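Local coordinates for hypothetical shikimate 5-dehydrogenase-like protein HI0607 (Haemophilus influenzae, PDB 1NPY) that catalyses, in vitro, the NADP(+)-dependent oxidation of shikimate to 3-dehydroshikimate, though so weakly that shikimate may not be its biological substrate, at residues F19-K30 and L259-R268; A176-M187 and F202-V213. All blocks are in the same frame, centred on the assembly; numbering follows the deposited sequence.

Contact 1 of 2, residues F19-K30 and L259-R268; sequences FGTTFHNYLYDK and LIAEAAAFAR
Helices 19-30 and 259-268 pack closely, their axes 8.4 Å apart at 143° between N-to-C directions, with Phe-23 and Ala-263 nearest at the backbone. This helix pair joins the C-terminal helix of the chain to the first helix of the substrate-binding domain, centred on one knob-into-hole contact, Phe-23 among Ile-260, Ala-263, Ala-264 and Ala-267. A chi1 of -177°, with CG anti to the backbone N, turns the CE1 side of the Phe-23 ring toward the other helix, with CE1 3.6 Å from Ala-263 CB and Ala-264 N near the ring plane at its edge, while Leu-27 CD1 of its own helix sits over the rim of one face. Ala-243 of helix 235-251 also touches Phe-23. The same Ala-263 methyl meets Tyr-26 CD2 at 3.6 Å and Leu-27 CG at 3.8 Å, so three side chains converge on one small residue. Farther out, Tyr-26 CD1 lies over a face of the Phe-266 ring, the two planes inclined at 35°, and Thr-22 CG2 reaches Phe-266 CD2 at 3.5 Å. Lys-30 CB packs on Leu-259 CD2, and beyond CB the lysine chain bends. A water then bridges the charged ends, accepting from Lys-30 NZ at 2.9 Å and donating to Glu-262 OE1.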
loop_
_atom_site.group_PDB
_atom_site.type_symbol
_atom_site.label_atom_id
_atom_site.label_comp_id
_atom_site.label_asym_id
_atom_site.label_seq_id
_atom_site.Cartn_x
_atom_site.Cartn_y
_atom_site.Cartn_z
ATOM N N PHE A 19 -5.997 -11.594 6.260
ATOM C CA PHE A 19 -5.453 -11.624 4.904
ATOM C C PHE A 19 -4.044 -12.205 4.900
ATOM O O PHE A 19 -3.778 -13.187 4.235
ATOM C CB PHE A 19 -5.425 -10.245 4.229
ATOM C CG PHE A 19 -4.693 -10.270 2.907
ATOM C CD1 PHE A 19 -5.322 -10.752 1.777
ATOM C CD2 PHE A 19 -3.369 -9.876 2.821
ATOM C CE1 PHE A 19 -4.665 -10.828 0.577
ATOM C CE2 PHE A 19 -2.695 -9.952 1.620
ATOM C CZ PHE A 19 -3.350 -10.426 0.502
ATOM N N GLY A 20 -3.118 -11.603 5.641
ATOM C CA GLY A 20 -1.722 -12.013 5.556
ATOM C C GLY A 20 -1.477 -13.416 6.075
ATOM O O GLY A 20 -0.692 -14.191 5.499
ATOM N N THR A 21 -2.116 -13.793 7.177
ATOM C CA THR A 21 -1.995 -15.146 7.717
ATOM C C THR A 21 -2.433 -16.176 6.668
ATOM O O THR A 21 -1.757 -17.186 6.451
ATOM C CB THR A 21 -2.786 -15.302 9.024
ATOM O OG1 THR A 21 -2.318 -14.337 9.973
ATOM C CG2 THR A 21 -2.572 -16.642 9.687
ATOM N N THR A 22 -3.513 -15.900 5.947
ATOM C CA THR A 22 -3.951 -16.832 4.907
ATOM C C THR A 22 -2.985 -16.918 3.723
ATOM O O THR A 22 -2.522 -17.988 3.324
ATOM C CB THR A 22 -5.362 -16.420 4.456
ATOM O OG1 THR A 22 -6.245 -16.493 5.582
ATOM C CG2 THR A 22 -5.937 -17.423 3.476
ATOM N N PHE A 23 -2.609 -15.739 3.247
ATOM C CA PHE A 23 -1.800 -15.533 2.039
ATOM C C PHE A 23 -0.390 -16.049 2.239
ATOM O O PHE A 23 0.109 -16.821 1.421
ATOM C CB PHE A 23 -1.767 -14.030 1.748
ATOM C CG PHE A 23 -1.050 -13.621 0.503
ATOM C CD1 PHE A 23 -1.696 -13.654 -0.721
ATOM C CD2 PHE A 23 0.245 -13.131 0.539
ATOM C CE1 PHE A 23 -1.036 -13.236 -1.889
ATOM C CE2 PHE A 23 0.878 -12.691 -0.613
ATOM C CZ PHE A 23 0.244 -12.790 -1.842
ATOM N N HIS A 24 0.282 -15.605 3.302
ATOM C CA HIS A 24 1.673 -16.032 3.476
ATOM C C HIS A 24 1.824 -17.540 3.748
ATOM O O HIS A 24 2.704 -18.226 3.206
ATOM C CB HIS A 24 2.356 -15.210 4.578
ATOM C CG HIS A 24 2.664 -13.797 4.199
ATOM N ND1 HIS A 24 1.780 -12.756 4.397
ATOM C CD2 HIS A 24 3.805 -13.234 3.741
ATOM C CE1 HIS A 24 2.334 -11.628 3.985
ATOM N NE2 HIS A 24 3.572 -11.891 3.599
ATOM N N ASN A 25 0.962 -18.092 4.595
ATOM C CA ASN A 25 1.016 -19.507 4.903
ATOM C C ASN A 25 0.746 -20.390 3.684
ATOM O O ASN A 25 1.429 -21.397 3.474
ATOM C CB ASN A 25 0.102 -19.897 6.072
ATOM C CG ASN A 25 0.639 -19.427 7.428
ATOM O OD1 ASN A 25 -0.065 -18.722 8.166
ATOM N ND2 ASN A 25 1.872 -19.784 7.753
ATOM N N TYR A 26 -0.170 -19.967 2.826
ATOM C CA TYR A 26 -0.365 -20.673 1.565
ATOM C C TYR A 26 0.908 -20.735 0.727
ATOM O O TYR A 26 1.280 -21.802 0.213
ATOM C CB TYR A 26 -1.481 -19.998 0.786
ATOM C CG TYR A 26 -1.848 -20.669 -0.523
ATOM C CD1 TYR A 26 -2.750 -21.725 -0.577
ATOM C CD2 TYR A 26 -1.288 -20.223 -1.709
ATOM C CE1 TYR A 26 -3.094 -22.331 -1.798
ATOM C CE2 TYR A 26 -1.625 -20.815 -2.926
ATOM C CZ TYR A 26 -2.523 -21.858 -2.959
ATOM O OH TYR A 26 -2.846 -22.425 -4.187
ATOM N N LEU A 27 1.553 -19.582 0.587
ATOM C CA LEU A 27 2.790 -19.540 -0.194
ATOM C C LEU A 27 3.922 -20.312 0.462
ATOM O O LEU A 27 4.695 -20.946 -0.264
ATOM C CB LEU A 27 3.198 -18.097 -0.481
ATOM C CG LEU A 27 2.266 -17.334 -1.425
ATOM C CD1 LEU A 27 2.474 -15.834 -1.396
ATOM C CD2 LEU A 27 2.367 -17.907 -2.835
ATOM N N TYR A 28 4.088 -20.287 1.785
ATOM C CA TYR A 28 5.121 -21.129 2.397
ATOM C C TYR A 28 4.944 -22.592 2.045
ATOM O O TYR A 28 5.892 -23.285 1.724
ATOM C CB TYR A 28 5.166 -21.036 3.926
ATOM C CG TYR A 28 5.354 -19.640 4.459
ATOM C CD1 TYR A 28 6.230 -18.725 3.894
ATOM C CD2 TYR A 28 4.704 -19.255 5.622
ATOM C CE1 TYR A 28 6.396 -17.453 4.442
ATOM C CE2 TYR A 28 4.905 -18.008 6.197
ATOM C CZ TYR A 28 5.726 -17.091 5.599
ATOM O OH TYR A 28 5.918 -15.826 6.111
ATOM N N ASP A 29 3.700 -23.049 2.098
ATOM C CA ASP A 29 3.400 -24.418 1.752
ATOM C C ASP A 29 3.790 -24.726 0.303
ATOM O O ASP A 29 4.460 -25.737 0.053
ATOM C CB ASP A 29 1.934 -24.689 2.054
ATOM C CG ASP A 29 1.555 -26.094 1.670
ATOM O OD1 ASP A 29 2.078 -27.009 2.335
ATOM O OD2 ASP A 29 0.804 -26.327 0.705
ATOM N N LYS A 30 3.341 -23.893 -0.636
ATOM C CA LYS A 30 3.561 -24.126 -2.055
ATOM C C LYS A 30 5.034 -24.069 -2.424
ATOM O O LYS A 30 5.449 -24.782 -3.348
ATOM C CB LYS A 30 2.751 -23.169 -2.938
ATOM C CG LYS A 30 1.233 -23.344 -2.822
ATOM C CD LYS A 30 0.794 -24.620 -3.535
ATOM C CE LYS A 30 -0.701 -24.848 -3.561
ATOM N NZ LYS A 30 -1.022 -25.658 -4.773
ATOM N N LEU A 259 1.430 -18.481 -8.786
ATOM C CA LEU A 259 1.164 -18.752 -7.385
ATOM C C LEU A 259 0.630 -17.520 -6.657
ATOM O O LEU A 259 -0.194 -17.665 -5.762
ATOM C CB LEU A 259 2.403 -19.226 -6.638
ATOM C CG LEU A 259 2.306 -20.454 -5.735
ATOM C CD1 LEU A 259 1.659 -21.689 -6.363
ATOM C CD2 LEU A 259 3.770 -20.748 -5.377
ATOM N N ILE A 260 1.082 -16.319 -7.010
ATOM C CA ILE A 260 0.521 -15.148 -6.338
ATOM C C ILE A 260 -0.984 -15.057 -6.580
ATOM O O ILE A 260 -1.745 -14.847 -5.629
ATOM C CB ILE A 260 1.210 -13.865 -6.778
ATOM C CG1 ILE A 260 2.664 -13.888 -6.315
ATOM C CG2 ILE A 260 0.427 -12.651 -6.283
ATOM C CD1 ILE A 260 3.529 -12.920 -7.105
ATOM N N ALA A 261 -1.417 -15.307 -7.816
ATOM C CA ALA A 261 -2.839 -15.215 -8.130
ATOM C C ALA A 261 -3.625 -16.272 -7.348
ATOM O O ALA A 261 -4.708 -15.974 -6.851
ATOM C CB ALA A 261 -3.086 -15.298 -9.627
ATOM N N GLU A 262 -3.106 -17.493 -7.223
ATOM C CA GLU A 262 -3.792 -18.504 -6.416
ATOM C C GLU A 262 -3.864 -18.122 -4.943
ATOM O O GLU A 262 -4.897 -18.295 -4.296
ATOM C CB GLU A 262 -3.103 -19.859 -6.563
ATOM C CG GLU A 262 -3.200 -20.405 -7.968
ATOM C CD GLU A 262 -2.549 -21.765 -8.075
ATOM O OE1 GLU A 262 -3.262 -22.771 -7.915
ATOM O OE2 GLU A 262 -1.314 -21.794 -8.237
ATOM N N ALA A 263 -2.767 -17.585 -4.415
ATOM C CA ALA A 263 -2.726 -17.130 -3.027
ATOM C C ALA A 263 -3.706 -15.991 -2.759
ATOM O O ALA A 263 -4.396 -16.008 -1.738
ATOM C CB ALA A 263 -1.298 -16.727 -2.654
ATOM N N ALA A 264 -3.799 -15.049 -3.691
ATOM C CA ALA A 264 -4.662 -13.881 -3.571
ATOM C C ALA A 264 -6.115 -14.349 -3.575
ATOM O O ALA A 264 -6.909 -13.860 -2.759
ATOM C CB ALA A 264 -4.393 -12.913 -4.716
ATOM N N ALA A 265 -6.410 -15.336 -4.425
ATOM C CA ALA A 265 -7.764 -15.898 -4.524
ATOM C C ALA A 265 -8.127 -16.678 -3.255
ATOM O O ALA A 265 -9.280 -16.638 -2.785
ATOM C CB ALA A 265 -7.902 -16.776 -5.762
ATOM N N PHE A 266 -7.126 -17.335 -2.684
ATOM C CA PHE A 266 -7.277 -18.130 -1.475
ATOM C C PHE A 266 -7.584 -17.237 -0.281
ATOM O O PHE A 266 -8.393 -17.640 0.556
ATOM C CB PHE A 266 -6.003 -18.924 -1.229
ATOM C CG PHE A 266 -6.066 -19.898 -0.091
ATOM C CD1 PHE A 266 -6.906 -20.999 -0.147
ATOM C CD2 PHE A 266 -5.201 -19.776 0.987
ATOM C CE1 PHE A 266 -6.909 -21.931 0.874
ATOM C CE2 PHE A 266 -5.209 -20.709 2.001
ATOM C CZ PHE A 266 -6.073 -21.768 1.950
ATOM N N ALA A 267 -7.001 -16.038 -0.297
ATOM C CA ALA A 267 -7.080 -15.072 0.791
ATOM C C ALA A 267 -8.211 -14.067 0.639
ATOM O O ALA A 267 -8.500 -13.356 1.587
ATOM C CB ALA A 267 -5.770 -14.316 0.941
ATOM N N ARG A 268 -8.862 -13.990 -0.510
ATOM C CA ARG A 268 -9.966 -13.045 -0.602
ATOM C C ARG A 268 -11.194 -13.680 0.049
ATOM O O ARG A 268 -12.019 -12.983 0.644
ATOM C CB ARG A 268 -10.152 -12.610 -2.054
ATOM C CG ARG A 268 -9.116 -11.586 -2.546
ATOM C CD ARG A 268 -8.492 -10.616 -1.533
ATOM N NE ARG A 268 -9.269 -9.382 -1.372
ATOM C CZ ARG A 268 -8.925 -8.348 -0.604
ATOM N NH1 ARG A 268 -7.796 -8.363 0.101
ATOM N NH2 ARG A 268 -9.709 -7.276 -0.548
HETATM O O HOH W 1 -3.142 -24.963 -6.687
#

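Contact 2 of 2, residues A176-M187 and F202-V213; sequences ADILVNVTSIGM and FIDNASVAFDVV
Leu-179, paired with Ala-209, bonds through N to Val-208 O and through O to Phe-210 N, the latter at 2.8 Å, within neighbouring parallel strands 178-181 and 208-211 of a Rossmann-type sheet. Asn-181 N and O continue the ladder to Phe-210 O and Val-212 N. At its start Asp-177 O accepts from both Ser-207 N (2.8 Å) and Val-208 N (3.0 Å). Alongside the ladder, Asn-181 ND2 donates at 2.8 Å (169°) to Asp-211 OD1; Val-213 N closes an Asx turn on that oxygen from the opposite face of the carboxylate. Helix 200-205 links the strands in a beta-alpha-beta unit and covers Leu-179, whose CD2 meets the Phe-202 ring edge at CD2 (3.5 Å) while CD1 packs on Ala-206 CB. On the other face of the sheet, Val-180 CG1 lies over the Phe-210 ring. Beyond the strands, Val-213 CG2 packs against Ile-185 O in the turn carrying Ser-184, a probable NADP(+) ligand by analogy with relatives. An Asx turn and an ST turn shape this loop: Asn-181 OD1 accepts from Thr-183 N, and Thr-183 OG1 from Ile-185 N. Asp-211 OD2 bonds to Thr-219 OG1 and, through a water, to Ile-185 O.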
loop_
_atom_site.group_PDB
_atom_site.type_symbol
_atom_site.label_atom_id
_atom_site.label_comp_id
_atom_site.label_asym_id
_atom_site.label_seq_id
_atom_site.Cartn_x
_atom_site.Cartn_y
_atom_site.Cartn_z
ATOM N N ALA A 176 -6.844 16.477 -16.287
ATOM C CA ALA A 176 -5.815 15.553 -15.829
ATOM C C ALA A 176 -5.889 14.236 -16.605
ATOM O O ALA A 176 -6.954 13.822 -17.059
ATOM C CB ALA A 176 -5.962 15.315 -14.344
ATOM N N ASP A 177 -4.736 13.598 -16.789
ATOM C CA ASP A 177 -4.634 12.336 -17.503
ATOM C C ASP A 177 -4.751 11.108 -16.622
ATOM O O ASP A 177 -5.205 10.054 -17.060
ATOM C CB ASP A 177 -3.278 12.312 -18.198
ATOM C CG ASP A 177 -3.105 13.513 -19.079
ATOM O OD1 ASP A 177 -3.971 13.657 -19.964
ATOM O OD2 ASP A 177 -2.196 14.353 -18.936
ATOM N N ILE A 178 -4.279 11.237 -15.387
ATOM C CA ILE A 178 -4.222 10.163 -14.413
ATOM C C ILE A 178 -4.979 10.623 -13.170
ATOM O O ILE A 178 -4.592 11.587 -12.502
ATOM C CB ILE A 178 -2.769 9.776 -14.073
ATOM C CG1 ILE A 178 -2.028 9.292 -15.327
ATOM C CG2 ILE A 178 -2.712 8.689 -13.033
ATOM C CD1 ILE A 178 -0.507 9.118 -15.146
ATOM N N LEU A 179 -6.054 9.909 -12.856
ATOM C CA LEU A 179 -6.848 10.174 -11.664
ATOM C C LEU A 179 -6.619 9.094 -10.618
ATOM O O LEU A 179 -6.765 7.907 -10.904
ATOM C CB LEU A 179 -8.334 10.202 -12.008
ATOM C CG LEU A 179 -8.642 11.096 -13.209
ATOM C CD1 LEU A 179 -10.138 10.986 -13.479
ATOM C CD2 LEU A 179 -8.294 12.547 -12.928
ATOM N N VAL A 180 -6.200 9.501 -9.426
ATOM C CA VAL A 180 -5.925 8.540 -8.368
ATOM C C VAL A 180 -6.842 8.829 -7.186
ATOM O O VAL A 180 -6.875 9.944 -6.660
ATOM C CB VAL A 180 -4.455 8.586 -7.863
ATOM C CG1 VAL A 180 -4.157 7.417 -6.970
ATOM C CG2 VAL A 180 -3.456 8.692 -8.989
ATOM N N ASN A 181 -7.549 7.804 -6.722
ATOM C CA ASN A 181 -8.382 7.946 -5.541
ATOM C C ASN A 181 -7.668 7.309 -4.346
ATOM O O ASN A 181 -7.323 6.113 -4.384
ATOM C CB ASN A 181 -9.738 7.261 -5.689
ATOM C CG ASN A 181 -10.543 7.343 -4.397
ATOM O OD1 ASN A 181 -10.711 8.433 -3.859
ATOM N ND2 ASN A 181 -11.030 6.225 -3.903
ATOM N N VAL A 182 -7.455 8.133 -3.321
ATOM C CA VAL A 182 -6.938 7.701 -2.031
ATOM C C VAL A 182 -7.870 8.107 -0.874
ATOM O O VAL A 182 -7.467 8.196 0.291
ATOM C CB VAL A 182 -5.503 8.201 -1.750
ATOM C CG1 VAL A 182 -4.532 7.620 -2.753
ATOM C CG2 VAL A 182 -5.384 9.732 -1.697
ATOM N N THR A 183 -9.138 8.315 -1.192
ATOM C CA THR A 183 -10.166 8.550 -0.175
ATOM C C THR A 183 -10.865 7.238 0.154
ATOM O O THR A 183 -10.669 6.220 -0.524
ATOM C CB THR A 183 -11.275 9.530 -0.646
ATOM O OG1 THR A 183 -12.025 8.962 -1.730
ATOM C CG2 THR A 183 -10.793 10.875 -1.171
ATOM N N SER A 184 -11.737 7.270 1.164
ATOM C CA SER A 184 -12.681 6.186 1.416
ATOM C C SER A 184 -13.885 6.101 0.466
ATOM O O SER A 184 -14.758 5.252 0.661
ATOM C CB SER A 184 -13.185 6.296 2.854
ATOM O OG SER A 184 -13.787 7.570 2.985
ATOM N N ILE A 185 -13.984 6.992 -0.514
ATOM C CA ILE A 185 -15.080 6.948 -1.477
ATOM C C ILE A 185 -15.010 5.608 -2.212
ATOM O O ILE A 185 -13.947 5.246 -2.707
ATOM C CB ILE A 185 -15.036 8.145 -2.460
ATOM C CG1 ILE A 185 -15.372 9.476 -1.777
ATOM C CG2 ILE A 185 -16.023 7.912 -3.584
ATOM C CD1 ILE A 185 -15.008 10.693 -2.577
ATOM N N GLY A 186 -16.148 4.930 -2.356
ATOM C CA GLY A 186 -16.237 3.609 -2.959
ATOM C C GLY A 186 -16.018 2.413 -2.048
ATOM O O GLY A 186 -16.297 1.283 -2.450
ATOM N N MET A 187 -15.586 2.619 -0.808
ATOM C CA MET A 187 -15.291 1.507 0.090
ATOM C C MET A 187 -16.565 0.798 0.544
ATOM O O MET A 187 -17.502 1.450 1.013
ATOM C CB MET A 187 -14.542 2.002 1.334
ATOM C CG MET A 187 -13.116 2.396 1.115
ATOM S SD MET A 187 -12.345 2.876 2.692
ATOM C CE MET A 187 -12.083 1.256 3.446
ATOM N N PHE A 202 -14.770 14.226 -15.680
ATOM C CA PHE A 202 -13.340 14.135 -15.446
ATOM C C PHE A 202 -12.738 12.812 -15.912
ATOM O O PHE A 202 -11.693 12.772 -16.567
ATOM C CB PHE A 202 -13.112 14.325 -13.948
ATOM C CG PHE A 202 -12.082 15.345 -13.653
ATOM C CD1 PHE A 202 -12.404 16.685 -13.674
ATOM C CD2 PHE A 202 -10.783 14.950 -13.387
ATOM C CE1 PHE A 202 -11.437 17.637 -13.407
ATOM C CE2 PHE A 202 -9.814 15.893 -13.136
ATOM C CZ PHE A 202 -10.144 17.239 -13.142
ATOM N N ILE A 203 -13.400 11.724 -15.543
ATOM C CA ILE A 203 -12.996 10.383 -15.963
ATOM C C ILE A 203 -12.998 10.283 -17.484
ATOM O O ILE A 203 -12.089 9.701 -18.057
ATOM C CB ILE A 203 -13.913 9.302 -15.349
ATOM C CG1 ILE A 203 -13.924 9.454 -13.822
ATOM C CG2 ILE A 203 -13.506 7.912 -15.827
ATOM C CD1 ILE A 203 -14.994 8.694 -13.060
ATOM N N ASP A 204 -13.998 10.868 -18.136
ATOM C CA ASP A 204 -14.092 10.822 -19.599
ATOM C C ASP A 204 -12.843 11.406 -20.256
ATOM O O ASP A 204 -12.442 10.966 -21.337
ATOM C CB ASP A 204 -15.266 11.663 -20.107
ATOM C CG ASP A 204 -16.634 11.043 -19.881
ATOM O OD1 ASP A 204 -16.749 9.827 -19.652
ATOM O OD2 ASP A 204 -17.675 11.737 -19.969
ATOM N N ASN A 205 -12.333 12.468 -19.636
ATOM C CA ASN A 205 -11.210 13.239 -20.164
ATOM C C ASN A 205 -9.841 12.713 -19.741
ATOM O O ASN A 205 -8.801 13.207 -20.194
ATOM C CB ASN A 205 -11.368 14.693 -19.742
ATOM C CG ASN A 205 -12.501 15.366 -20.473
ATOM O OD1 ASN A 205 -13.266 16.130 -19.887
ATOM N ND2 ASN A 205 -12.642 15.045 -21.752
ATOM N N ALA A 206 -9.844 11.692 -18.890
ATOM C CA ALA A 206 -8.607 11.118 -18.385
ATOM C C ALA A 206 -8.272 9.891 -19.221
ATOM O O ALA A 206 -9.084 9.457 -20.040
ATOM C CB ALA A 206 -8.796 10.775 -16.898
ATOM N N SER A 207 -7.075 9.342 -19.035
ATOM C CA SER A 207 -6.671 8.101 -19.693
ATOM C C SER A 207 -6.505 6.945 -18.708
ATOM O O SER A 207 -6.570 5.785 -19.112
ATOM C CB SER A 207 -5.440 8.337 -20.573
ATOM O OG SER A 207 -4.355 8.761 -19.784
ATOM N N VAL A 208 -6.295 7.252 -17.430
ATOM C CA VAL A 208 -5.980 6.241 -16.417
ATOM C C VAL A 208 -6.741 6.506 -15.110
ATOM O O VAL A 208 -6.723 7.637 -14.629
ATOM C CB VAL A 208 -4.484 6.228 -16.035
ATOM C CG1 VAL A 208 -4.233 5.140 -15.028
ATOM C CG2 VAL A 208 -3.593 5.989 -17.256
ATOM N N ALA A 209 -7.403 5.471 -14.588
ATOM C CA ALA A 209 -8.113 5.544 -13.311
ATOM C C ALA A 209 -7.479 4.577 -12.316
ATOM O O ALA A 209 -7.482 3.378 -12.566
ATOM C CB ALA A 209 -9.584 5.206 -13.509
ATOM N N PHE A 210 -6.881 5.091 -11.242
ATOM C CA PHE A 210 -6.151 4.307 -10.252
ATOM C C PHE A 210 -6.851 4.498 -8.908
ATOM O O PHE A 210 -6.922 5.609 -8.368
ATOM C CB PHE A 210 -4.701 4.780 -10.250
ATOM C CG PHE A 210 -3.745 4.065 -9.311
ATOM C CD1 PHE A 210 -2.431 4.503 -9.283
ATOM C CD2 PHE A 210 -4.112 3.021 -8.491
ATOM C CE1 PHE A 210 -1.503 3.900 -8.444
ATOM C CE2 PHE A 210 -3.200 2.418 -7.654
ATOM C CZ PHE A 210 -1.893 2.866 -7.624
ATOM N N ASP A 211 -7.513 3.449 -8.444
ATOM C CA ASP A 211 -8.290 3.540 -7.209
ATOM C C ASP A 211 -7.566 2.646 -6.221
ATOM O O ASP A 211 -7.481 1.427 -6.400
ATOM C CB ASP A 211 -9.717 3.040 -7.412
ATOM C CG ASP A 211 -10.676 3.490 -6.330
ATOM O OD1 ASP A 211 -10.237 3.887 -5.224
ATOM O OD2 ASP A 211 -11.914 3.463 -6.530
ATOM N N VAL A 212 -7.138 3.242 -5.119
ATOM C CA VAL A 212 -6.488 2.481 -4.065
ATOM C C VAL A 212 -7.483 1.703 -3.209
ATOM O O VAL A 212 -7.127 0.752 -2.519
ATOM C CB VAL A 212 -5.561 3.388 -3.242
ATOM C CG1 VAL A 212 -4.823 2.590 -2.197
ATOM C CG2 VAL A 212 -4.529 4.054 -4.139
ATOM N N VAL A 213 -8.771 2.023 -3.289
ATOM C CA VAL A 213 -9.782 1.202 -2.625
ATOM C C VAL A 213 -9.755 -0.206 -3.217
ATOM O O VAL A 213 -9.739 -0.370 -4.436
ATOM C CB VAL A 213 -11.202 1.773 -2.818
ATOM C CG1 VAL A 213 -12.218 0.776 -2.315
ATOM C CG2 VAL A 213 -11.320 3.098 -2.105
HETATM O O HOH W 2 -9.670 14.546 -16.489
HETATM O O HOH W 3 -6.001 11.809 -20.709
HETATM O O HOH W 4 -13.801 4.892 -5.394
#

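How the contacts relate
Contact 2 is nested in sequence within the loop closed by contact 1, yet their centres lie 28 Å apart and they share no helix or strand. Contact 2 is largely buried inside the parallel nucleotide-binding sheet, where backbone hydrogen bonds set the strand register and polar side chains, mostly buried, shape the loop near the probable cofactor site. Contact 1 is only partly buried and sits beside the mixed sheet of the substrate-binding domain; aromatic, leucine and alanine surfaces do the joining, with a water-bridged charged pair at its margin. Contact 2 joins neighbouring strands within a sheet, whereas contact 1 brings the chain's last helix back onto its first.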